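Local coordinates for pentatricopeptide repeat-containing protein 10, chloroplastic (Zea mays, PDB 4M59) that binds specific intergenic RNA regions of chloroplast atpH and psaJ transcripts and stabilises the mRNA by acting as a barrier to exonucleases, at residues 315-324 and 343-354; 328-337 and 361-370. The protein carries 4 engineered substitutions. One frame throughout, in Å; residues are numbered along the deposited sequence.

Contact 1: residues 315-324 and 343-354; sequences PNVNTYNLVL and MSRSGCTPNRVT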
loop_
_atom_site.group_PDB
_atom_site.type_symbol
_atom_site.label_atom_id
_atom_site.label_comp_id
_atom_site.label_asym_id
_atom_site.label_seq_id
_atom_site.Cartn_x
_atom_site.Cartn_y
_atom_site.Cartn_z
ATOM N N PRO A 315 21.588 18.660 -12.595
ATOM C CA PRO A 315 20.947 17.337 -12.618
ATOM C C PRO A 315 20.693 16.818 -14.035
ATOM O O PRO A 315 20.399 17.609 -14.931
ATOM C CB PRO A 315 19.618 17.584 -11.904
ATOM C CG PRO A 315 19.324 19.023 -12.152
ATOM C CD PRO A 315 20.658 19.717 -12.161
ATOM N N ASN A 316 20.800 15.503 -14.231
ATOM C CA ASN A 316 20.525 14.905 -15.529
ATOM C C ASN A 316 19.094 14.385 -15.617
ATOM O O ASN A 316 18.217 14.845 -14.888
ATOM C CB ASN A 316 21.515 13.775 -15.819
ATOM C CG ASN A 316 21.722 12.866 -14.630
ATOM O OD1 ASN A 316 21.127 13.063 -13.570
ATOM N ND2 ASN A 316 22.566 11.856 -14.799
ATOM N N VAL A 317 18.863 13.424 -16.506
ATOM C CA VAL A 317 17.529 12.896 -16.712
ATOM C C VAL A 317 17.141 11.930 -15.623
ATOM O O VAL A 317 15.986 11.837 -15.259
ATOM C CB VAL A 317 17.429 12.164 -18.025
ATOM C CG1 VAL A 317 16.005 12.098 -18.451
ATOM C CG2 VAL A 317 18.223 12.878 -19.061
ATOM N N ASN A 318 18.116 11.201 -15.111
ATOM C CA ASN A 318 17.857 10.239 -14.068
ATOM C C ASN A 318 17.472 10.940 -12.805
ATOM O O ASN A 318 16.612 10.486 -12.072
ATOM C CB ASN A 318 19.093 9.406 -13.808
ATOM C CG ASN A 318 19.715 8.901 -15.063
ATOM O OD1 ASN A 318 19.098 8.924 -16.121
ATOM N ND2 ASN A 318 20.942 8.430 -14.969
ATOM N N THR A 319 18.127 12.058 -12.552
ATOM C CA THR A 319 17.825 12.875 -11.396
ATOM C C THR A 319 16.440 13.493 -11.521
ATOM O O THR A 319 15.669 13.508 -10.579
ATOM C CB THR A 319 18.856 13.984 -11.252
ATOM O OG1 THR A 319 20.163 13.432 -11.374
ATOM C CG2 THR A 319 18.723 14.638 -9.921
ATOM N N TYR A 320 16.127 13.989 -12.707
ATOM C CA TYR A 320 14.837 14.595 -12.956
ATOM C C TYR A 320 13.703 13.593 -12.867
ATOM O O TYR A 320 12.694 13.878 -12.251
ATOM C CB TYR A 320 14.833 15.286 -14.313
ATOM C CG TYR A 320 15.211 16.747 -14.290
ATOM C CD1 TYR A 320 14.365 17.687 -13.750
ATOM C CD2 TYR A 320 16.388 17.194 -14.843
ATOM C CE1 TYR A 320 14.690 19.014 -13.738
ATOM C CE2 TYR A 320 16.719 18.516 -14.831
ATOM C CZ TYR A 320 15.865 19.419 -14.276
ATOM O OH TYR A 320 16.180 20.747 -14.259
ATOM N N ASN A 321 13.858 12.426 -13.483
ATOM C CA ASN A 321 12.824 11.403 -13.420
ATOM C C ASN A 321 12.536 11.024 -11.997
ATOM O O ASN A 321 11.413 10.732 -11.633
ATOM C CB ASN A 321 13.254 10.138 -14.140
ATOM C CG ASN A 321 13.618 10.372 -15.552
ATOM O OD1 ASN A 321 14.364 9.615 -16.142
ATOM N ND2 ASN A 321 13.081 11.431 -16.119
ATOM N N LEU A 322 13.589 11.009 -11.205
ATOM C CA LEU A 322 13.496 10.689 -9.810
ATOM C C LEU A 322 12.555 11.667 -9.158
ATOM O O LEU A 322 11.666 11.285 -8.418
ATOM C CB LEU A 322 14.889 10.790 -9.204
ATOM C CG LEU A 322 15.168 10.466 -7.751
ATOM C CD1 LEU A 322 16.488 9.791 -7.698
ATOM C CD2 LEU A 322 15.220 11.709 -6.898
ATOM N N VAL A 323 12.742 12.941 -9.464
ATOM C CA VAL A 323 11.946 13.997 -8.873
ATOM C C VAL A 323 10.520 13.956 -9.383
ATOM O O VAL A 323 9.577 14.165 -8.641
ATOM C CB VAL A 323 12.535 15.360 -9.194
ATOM C CG1 VAL A 323 11.771 16.434 -8.491
ATOM C CG2 VAL A 323 13.966 15.406 -8.775
ATOM N N LEU A 324 10.375 13.674 -10.665
ATOM C CA LEU A 324 9.068 13.584 -11.279
ATOM C C LEU A 324 8.257 12.472 -10.662
ATOM O O LEU A 324 7.076 12.632 -10.393
ATOM C CB LEU A 324 9.211 13.370 -12.782
ATOM C CG LEU A 324 9.782 14.563 -13.534
ATOM C CD1 LEU A 324 10.131 14.204 -14.931
ATOM C CD2 LEU A 324 8.797 15.680 -13.534
ATOM N N MET A 343 13.515 21.019 -17.990
ATOM C CA MET A 343 14.390 19.985 -18.483
ATOM C C MET A 343 14.819 20.336 -19.858
ATOM O O MET A 343 15.943 20.669 -20.063
ATOM C CB MET A 343 13.711 18.631 -18.535
ATOM C CG MET A 343 13.373 18.068 -17.234
ATOM S SD MET A 343 12.426 16.595 -17.308
ATOM C CE MET A 343 13.503 15.654 -18.268
ATOM N N SER A 344 13.893 20.331 -20.797
ATOM C CA SER A 344 14.216 20.526 -22.212
ATOM C C SER A 344 14.705 21.913 -22.558
ATOM O O SER A 344 15.119 22.200 -23.665
ATOM C CB SER A 344 13.022 20.198 -23.078
ATOM O OG SER A 344 11.907 20.962 -22.716
ATOM N N ARG A 345 14.636 22.785 -21.587
ATOM C CA ARG A 345 15.096 24.138 -21.804
ATOM C C ARG A 345 16.508 24.294 -21.287
ATOM O O ARG A 345 17.289 25.053 -21.838
ATOM C CB ARG A 345 14.179 25.128 -21.116
ATOM C CG ARG A 345 14.453 26.543 -21.498
ATOM C CD ARG A 345 13.411 27.471 -20.950
ATOM N NE ARG A 345 13.413 27.469 -19.496
ATOM C CZ ARG A 345 12.412 27.021 -18.751
ATOM N NH1 ARG A 345 11.323 26.548 -19.329
ATOM N NH2 ARG A 345 12.496 27.056 -17.430
ATOM N N SER A 346 16.826 23.563 -20.225
ATOM C CA SER A 346 18.138 23.638 -19.611
ATOM C C SER A 346 19.037 22.622 -20.242
ATOM O O SER A 346 20.225 22.576 -19.962
ATOM C CB SER A 346 18.050 23.346 -18.130
ATOM O OG SER A 346 18.040 21.956 -17.924
ATOM N N GLY A 347 18.469 21.787 -21.088
ATOM C CA GLY A 347 19.270 20.862 -21.851
ATOM C C GLY A 347 18.911 19.413 -21.653
ATOM O O GLY A 347 19.178 18.588 -22.516
ATOM N N CYS A 348 18.303 19.095 -20.518
ATOM C CA CYS A 348 18.009 17.712 -20.196
ATOM C C CYS A 348 16.853 17.196 -21.014
ATOM O O CYS A 348 15.709 17.535 -20.768
ATOM C CB CYS A 348 17.717 17.545 -18.712
ATOM S SG CYS A 348 19.138 17.821 -17.673
ATOM N N THR A 349 17.164 16.367 -21.995
ATOM C CA THR A 349 16.155 15.835 -22.869
ATOM C C THR A 349 15.610 14.544 -22.322
ATOM O O THR A 349 16.361 13.641 -21.998
ATOM C CB THR A 349 16.711 15.603 -24.251
ATOM O OG1 THR A 349 18.030 15.081 -24.138
ATOM C CG2 THR A 349 16.790 16.907 -24.978
ATOM N N PRO A 350 14.290 14.462 -22.213
ATOM C CA PRO A 350 13.554 13.350 -21.648
ATOM C C PRO A 350 13.850 12.053 -22.346
ATOM O O PRO A 350 14.312 12.040 -23.470
ATOM C CB PRO A 350 12.114 13.741 -21.918
ATOM C CG PRO A 350 12.124 15.164 -21.907
ATOM C CD PRO A 350 13.381 15.552 -22.579
ATOM N N ASN A 351 13.577 10.963 -21.655
ATOM C CA ASN A 351 13.743 9.654 -22.215
ATOM C C ASN A 351 12.462 8.888 -22.044
ATOM O O ASN A 351 11.489 9.420 -21.557
ATOM C CB ASN A 351 14.895 8.934 -21.533
ATOM C CG ASN A 351 14.884 9.096 -20.041
ATOM O OD1 ASN A 351 15.856 8.783 -19.369
ATOM N ND2 ASN A 351 13.788 9.595 -19.513
ATOM N N ARG A 352 12.466 7.625 -22.464
ATOM C CA ARG A 352 11.279 6.780 -22.392
ATOM C C ARG A 352 10.832 6.587 -20.950
ATOM O O ARG A 352 9.708 6.167 -20.681
ATOM C CB ARG A 352 11.551 5.418 -23.034
ATOM C CG ARG A 352 12.356 5.485 -24.320
ATOM C CD ARG A 352 13.772 4.968 -24.118
ATOM N NE ARG A 352 13.995 3.696 -24.797
ATOM C CZ ARG A 352 15.194 3.171 -25.028
ATOM N NH1 ARG A 352 16.286 3.809 -24.634
ATOM N NH2 ARG A 352 15.301 2.006 -25.653
ATOM N N VAL A 353 11.734 6.898 -20.029
ATOM C CA VAL A 353 11.492 6.737 -18.613
ATOM C C VAL A 353 10.844 7.982 -18.092
ATOM O O VAL A 353 9.992 7.934 -17.231
ATOM C CB VAL A 353 12.800 6.559 -17.875
ATOM C CG1 VAL A 353 12.538 6.231 -16.441
ATOM C CG2 VAL A 353 13.610 5.472 -18.522
ATOM N N THR A 354 11.278 9.105 -18.636
ATOM C CA THR A 354 10.724 10.387 -18.286
ATOM C C THR A 354 9.264 10.425 -18.634
ATOM O O THR A 354 8.447 10.754 -17.809
ATOM C CB THR A 354 11.447 11.486 -19.017
ATOM O OG1 THR A 354 12.806 11.512 -18.587
ATOM C CG2 THR A 354 10.825 12.802 -18.714
#
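The ring of Tyr320 carries Met343 on one face and Cys348 at its edge. Met343 CG sits 3.7 Å from the Tyr320 ring centroid and 12° off the normal, a CH-pi contact over the middle of the ring. With CG opposite the carbonyl carbon (chi1 -67°) and the chain extended to SD, the sulfur follows CG to the ring: Met343 SD stands oblique to it, 4.6 Å from the same Tyr320 centroid, a Met-aromatic contact. Near the ring plane, Cys348 SG approaches Tyr320 CE2 to 3.8 Å. Outside the pair of segments, Phe305 adds an edge-to-face partner to this ring, and the phenol OH has a weak hydrogen bond to Glu342.

Beyond the ring, Leu324 CD1 lies 4.1 Å from both Met343 SD and Thr354 CG2, bridging the end of one helix and the start of the next. Val317 splits its branches: with CG1 opposite the backbone N (chi1 -158°), that methyl turns to Asn351 and Thr354, while CG2 packs 3.6 Å from Thr349 O on the connecting loop. Asn321 ND2 is modelled donating to Thr354 OG1, but the bond is implausibly short and the hydroxyl is crowded, so its geometry is doubtful.

Residues 316-350 are predicted to form one pentatricopeptide repeat, whose helical hairpin is helix 317-328 with helix 333-346; the contact with the start of helix 352-359 is an inter-repeat one. Gly347, at positive phi, ends helix 333-346, and the loop 347-351 leads into helix 352-359. The chemistry is chiefly of sulfur, methyl and aromatic groups, consistent with a junction held mainly by apolar packing.

Contact 2: residues 328-337 and 361-370; sequences GKKSRFTVML and VSGKRGMEDY. Engineered in segment 361-370: Ser362 (natural residue Cys). With nucleotides of chain C.
An engineered hydroxyl makes the sole hydrogen bond between these segments: Ser362 OG, cysteine in the natural protein, donates to Gly328 O over 2.6 Å. The donor is tilted 23° from the carbonyl plane, and Ser331 N reaches the same oxygen from the opposite face, one bond of the Schellman motif that ends helix 317-328.

The Phe333 ring forms an offset stack with Tyr370, the centroids 4.6 Å apart and the planes at 28°. Tyr370 swings its ring across to this position with CG opposite the backbone N (chi1 164°), and its OH is hydrogen-bonded to Met358 O. On the other face of Phe333 lies Ser331 O; in the ring plane, Val361 CG2 comes within 3.2 Å of Phe333 CE1 and Arg365 O within 3.7 Å of Phe333 CE2. Met367 CB touches Phe333 CZ at 3.8 Å. This is the neighbouring-repeat packing of a pentatricopeptide superhelix: the start of helix 333-346 lies against the start of helix 367-380, and the loop before the latter runs past RNA. With an alanine in place of Phe333, Tyr370 would probably lose its stacking partner and a gap would open between Val361 and Met367.

Leu337 CG and the Met336 thioether extend the packing along Tyr370, Met336 SD lying oblique to that ring. At the RNA end, Gly363 passes close to the ribose of U8 of chain C, where the modelled approach is tight and a side chain would probably collide, and Lys364 CA lies 3.6 Å from C4 of U8 of chain C. Arg365 salt-bridges a phosphate of the bound RNA.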
loop_
_atom_site.group_PDB
_atom_site.type_symbol
_atom_site.label_atom_id
_atom_site.label_comp_id
_atom_site.label_asym_id
_atom_site.label_seq_id
_atom_site.Cartn_x
_atom_site.Cartn_y
_atom_site.Cartn_z
ATOM N N GLY A 328 4.764 12.386 -8.956
ATOM C CA GLY A 328 3.768 11.586 -9.621
ATOM C C GLY A 328 2.735 11.110 -8.649
ATOM O O GLY A 328 1.547 11.294 -8.842
ATOM N N LYS A 329 3.230 10.584 -7.561
ATOM C CA LYS A 329 2.392 9.996 -6.571
ATOM C C LYS A 329 1.544 11.003 -5.908
ATOM O O LYS A 329 0.599 10.669 -5.251
ATOM C CB LYS A 329 3.245 9.329 -5.544
ATOM C CG LYS A 329 3.864 8.104 -6.042
ATOM C CD LYS A 329 5.265 7.985 -5.565
ATOM C CE LYS A 329 5.828 6.657 -5.942
ATOM N NZ LYS A 329 5.248 6.102 -7.185
ATOM N N LYS A 330 1.917 12.269 -6.053
ATOM C CA LYS A 330 1.136 13.370 -5.502
ATOM C C LYS A 330 0.335 13.992 -6.631
ATOM O O LYS A 330 -0.499 14.868 -6.416
ATOM C CB LYS A 330 2.054 14.411 -4.864
ATOM C CG LYS A 330 2.190 14.277 -3.357
ATOM C CD LYS A 330 2.260 12.820 -2.933
ATOM C CE LYS A 330 1.761 12.633 -1.510
ATOM N NZ LYS A 330 2.822 12.918 -0.508
ATOM N N SER A 331 0.603 13.516 -7.840
ATOM C CA SER A 331 -0.092 13.974 -9.023
ATOM C C SER A 331 -0.035 15.473 -9.143
ATOM O O SER A 331 -1.022 16.115 -9.453
ATOM C CB SER A 331 -1.542 13.536 -8.984
ATOM O OG SER A 331 -2.247 14.309 -8.043
ATOM N N ARG A 332 1.132 16.036 -8.891
ATOM C CA ARG A 332 1.276 17.477 -8.957
ATOM C C ARG A 332 1.518 17.892 -10.384
ATOM O O ARG A 332 2.620 18.256 -10.757
ATOM C CB ARG A 332 2.389 17.954 -8.021
ATOM C CG ARG A 332 1.938 18.060 -6.560
ATOM C CD ARG A 332 3.042 17.750 -5.571
ATOM N NE ARG A 332 3.842 18.914 -5.200
ATOM C CZ ARG A 332 3.807 19.498 -4.011
ATOM N NH1 ARG A 332 4.574 20.549 -3.767
ATOM N NH2 ARG A 332 3.010 19.035 -3.067
ATOM N N PHE A 333 0.462 17.825 -11.187
ATOM C CA PHE A 333 0.538 18.050 -12.626
ATOM C C PHE A 333 1.307 19.301 -13.056
ATOM O O PHE A 333 2.301 19.207 -13.774
ATOM C CB PHE A 333 -0.863 18.071 -13.236
ATOM C CG PHE A 333 -1.697 16.877 -12.868
ATOM C CD1 PHE A 333 -1.106 15.641 -12.670
ATOM C CD2 PHE A 333 -3.068 16.991 -12.721
ATOM C CE1 PHE A 333 -1.868 14.543 -12.332
ATOM C CE2 PHE A 333 -3.838 15.894 -12.384
ATOM C CZ PHE A 333 -3.235 14.666 -12.186
ATOM N N THR A 334 0.838 20.473 -12.636
ATOM C CA THR A 334 1.393 21.715 -13.134
ATOM C C THR A 334 2.885 21.839 -12.926
ATOM O O THR A 334 3.603 22.273 -13.808
ATOM C CB THR A 334 0.699 22.890 -12.494
ATOM O OG1 THR A 334 -0.700 22.808 -12.777
ATOM C CG2 THR A 334 1.221 24.167 -13.055
ATOM N N VAL A 335 3.347 21.445 -11.750
ATOM C CA VAL A 335 4.765 21.486 -11.427
ATOM C C VAL A 335 5.538 20.423 -12.193
ATOM O O VAL A 335 6.669 20.640 -12.603
ATOM C CB VAL A 335 4.984 21.324 -9.914
ATOM C CG1 VAL A 335 6.305 20.687 -9.622
ATOM C CG2 VAL A 335 4.893 22.659 -9.230
ATOM N N MET A 336 4.916 19.275 -12.398
ATOM C CA MET A 336 5.510 18.248 -13.222
ATOM C C MET A 336 5.764 18.790 -14.614
ATOM O O MET A 336 6.803 18.557 -15.202
ATOM C CB MET A 336 4.607 17.026 -13.267
ATOM C CG MET A 336 4.523 16.281 -11.967
ATOM S SD MET A 336 3.353 14.941 -11.945
ATOM C CE MET A 336 4.289 13.696 -12.777
ATOM N N LEU A 337 4.814 19.543 -15.132
ATOM C CA LEU A 337 4.946 20.104 -16.461
ATOM C C LEU A 337 5.980 21.201 -16.538
ATOM O O LEU A 337 6.731 21.266 -17.492
ATOM C CB LEU A 337 3.603 20.634 -16.937
ATOM C CG LEU A 337 2.578 19.572 -17.269
ATOM C CD1 LEU A 337 1.311 20.225 -17.674
ATOM C CD2 LEU A 337 3.099 18.750 -18.385
ATOM N N VAL A 361 1.033 8.730 -13.521
ATOM C CA VAL A 361 0.524 9.618 -12.484
ATOM C C VAL A 361 -0.715 9.063 -11.795
ATOM O O VAL A 361 -1.419 8.212 -12.337
ATOM C CB VAL A 361 0.223 11.021 -13.039
ATOM C CG1 VAL A 361 -1.063 11.015 -13.847
ATOM C CG2 VAL A 361 0.154 12.037 -11.909
ATOM N N SER A 362 -0.971 9.556 -10.589
ATOM C CA SER A 362 -2.109 9.113 -9.795
ATOM C C SER A 362 -3.399 9.772 -10.268
ATOM O O SER A 362 -3.480 10.995 -10.367
ATOM C CB SER A 362 -1.873 9.418 -8.321
ATOM O OG SER A 362 -0.539 9.841 -8.101
ATOM N N GLY A 363 -4.404 8.954 -10.554
ATOM C CA GLY A 363 -5.692 9.452 -10.993
ATOM C C GLY A 363 -6.159 10.628 -10.160
ATOM O O GLY A 363 -5.869 10.708 -8.965
ATOM N N LYS A 364 -6.880 11.548 -10.790
ATOM C CA LYS A 364 -7.366 12.737 -10.103
ATOM C C LYS A 364 -8.148 13.642 -11.049
ATOM O O LYS A 364 -8.472 13.253 -12.168
ATOM C CB LYS A 364 -6.199 13.506 -9.482
ATOM C CG LYS A 364 -6.617 14.566 -8.477
ATOM C CD LYS A 364 -5.713 15.783 -8.557
ATOM C CE LYS A 364 -4.780 15.856 -7.360
ATOM N NZ LYS A 364 -4.330 17.253 -7.097
ATOM N N ARG A 365 -8.451 14.847 -10.583
ATOM C CA ARG A 365 -9.213 15.808 -11.371
ATOM C C ARG A 365 -8.298 16.607 -12.291
ATOM O O ARG A 365 -7.258 17.101 -11.865
ATOM C CB ARG A 365 -9.982 16.754 -10.453
ATOM C CG ARG A 365 -11.233 17.350 -11.076
ATOM C CD ARG A 365 -11.417 18.795 -10.656
ATOM N NE ARG A 365 -12.478 18.947 -9.667
ATOM C CZ ARG A 365 -13.578 19.663 -9.856
ATOM N NH1 ARG A 365 -13.765 20.299 -11.004
ATOM N NH2 ARG A 365 -14.491 19.746 -8.899
ATOM N N GLY A 366 -8.699 16.735 -13.553
ATOM C CA GLY A 366 -7.931 17.487 -14.524
ATOM C C GLY A 366 -6.739 16.720 -15.061
ATOM O O GLY A 366 -5.812 17.306 -15.617
ATOM N N MET A 367 -6.768 15.401 -14.898
ATOM C CA MET A 367 -5.675 14.553 -15.356
ATOM C C MET A 367 -5.687 14.389 -16.870
ATOM O O MET A 367 -4.640 14.230 -17.495
ATOM C CB MET A 367 -5.749 13.182 -14.681
ATOM C CG MET A 367 -4.879 12.121 -15.337
ATOM S SD MET A 367 -4.833 10.576 -14.414
ATOM C CE MET A 367 -3.915 9.537 -15.545
ATOM N N GLU A 368 -6.877 14.428 -17.458
ATOM C CA GLU A 368 -7.026 14.245 -18.896
ATOM C C GLU A 368 -6.267 15.299 -19.693
ATOM O O GLU A 368 -5.666 14.994 -20.722
ATOM C CB GLU A 368 -8.502 14.259 -19.286
ATOM C CG GLU A 368 -8.740 14.345 -20.784
ATOM C CD GLU A 368 -10.210 14.465 -21.134
ATOM O OE1 GLU A 368 -10.521 14.656 -22.327
ATOM O OE2 GLU A 368 -11.052 14.367 -20.220
ATOM N N ASP A 369 -6.299 16.540 -19.221
ATOM C CA ASP A 369 -5.641 17.621 -19.913
ATOM C C ASP A 369 -4.160 17.515 -19.724
ATOM O O ASP A 369 -3.387 17.895 -20.584
ATOM C CB ASP A 369 -6.130 18.948 -19.373
ATOM C CG ASP A 369 -5.674 20.094 -20.192
ATOM O OD1 ASP A 369 -5.675 19.971 -21.419
ATOM O OD2 ASP A 369 -5.304 21.121 -19.610
ATOM N N TYR A 370 -3.766 16.986 -18.582
ATOM C CA TYR A 370 -2.371 16.782 -18.283
ATOM C C TYR A 370 -1.784 15.817 -19.273
ATOM O O TYR A 370 -0.812 16.118 -19.930
ATOM C CB TYR A 370 -2.234 16.258 -16.867
ATOM C CG TYR A 370 -0.908 15.642 -16.517
ATOM C CD1 TYR A 370 0.167 16.410 -16.146
ATOM C CD2 TYR A 370 -0.755 14.282 -16.513
ATOM C CE1 TYR A 370 1.352 15.835 -15.812
ATOM C CE2 TYR A 370 0.423 13.712 -16.183
ATOM C CZ TYR A 370 1.468 14.482 -15.833
ATOM O OH TYR A 370 2.632 13.870 -15.509
ATOM P P U C 8 -6.359 6.008 -4.112
ATOM O OP1 U C 8 -5.966 4.581 -3.987
ATOM O OP2 U C 8 -5.337 7.069 -3.932
ATOM O "O5'" U C 8 -7.058 6.204 -5.529
ATOM C "C5'" U C 8 -7.956 5.208 -6.049
ATOM C "C4'" U C 8 -8.015 5.292 -7.556
ATOM O "O4'" U C 8 -8.943 6.341 -7.940
ATOM C "C3'" U C 8 -6.692 5.601 -8.251
ATOM O "O3'" U C 8 -6.512 4.790 -9.407
ATOM C "C2'" U C 8 -6.797 7.087 -8.579
ATOM O "O2'" U C 8 -6.087 7.441 -9.749
ATOM C "C1'" U C 8 -8.298 7.260 -8.798
ATOM N N1 U C 8 -8.775 8.608 -8.458
ATOM C C2 U C 8 -9.666 9.215 -9.322
ATOM O O2 U C 8 -10.065 8.681 -10.342
ATOM N N3 U C 8 -10.069 10.470 -8.944
ATOM C C4 U C 8 -9.685 11.169 -7.819
ATOM O O4 U C 8 -10.141 12.296 -7.620
ATOM C C5 U C 8 -8.763 10.473 -6.975
ATOM C C6 U C 8 -8.350 9.247 -7.315
#

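Overall arrangement
Helix 333-346 is common to both contacts: its first turns serve contact 2 and its last turn contact 1. The contact centres lie about 17 Å apart, and the two join directly where Leu324 O packs against Met336 CE at 3.8 Å. Their segments alternate along the chain. Contact 1 joins helix 317-328 to helices 333-346 and 352-359, and contact 2 joins the start of helix 333-346 to helix 367-380, as in a repeat superhelix. They differ in their relation to the RNA. Contact 2 touches U8 of chain C through residues 362-364, whereas the nearest atom of contact 1 is about 14 Å from the nucleic acid. Both also reach the second subunit.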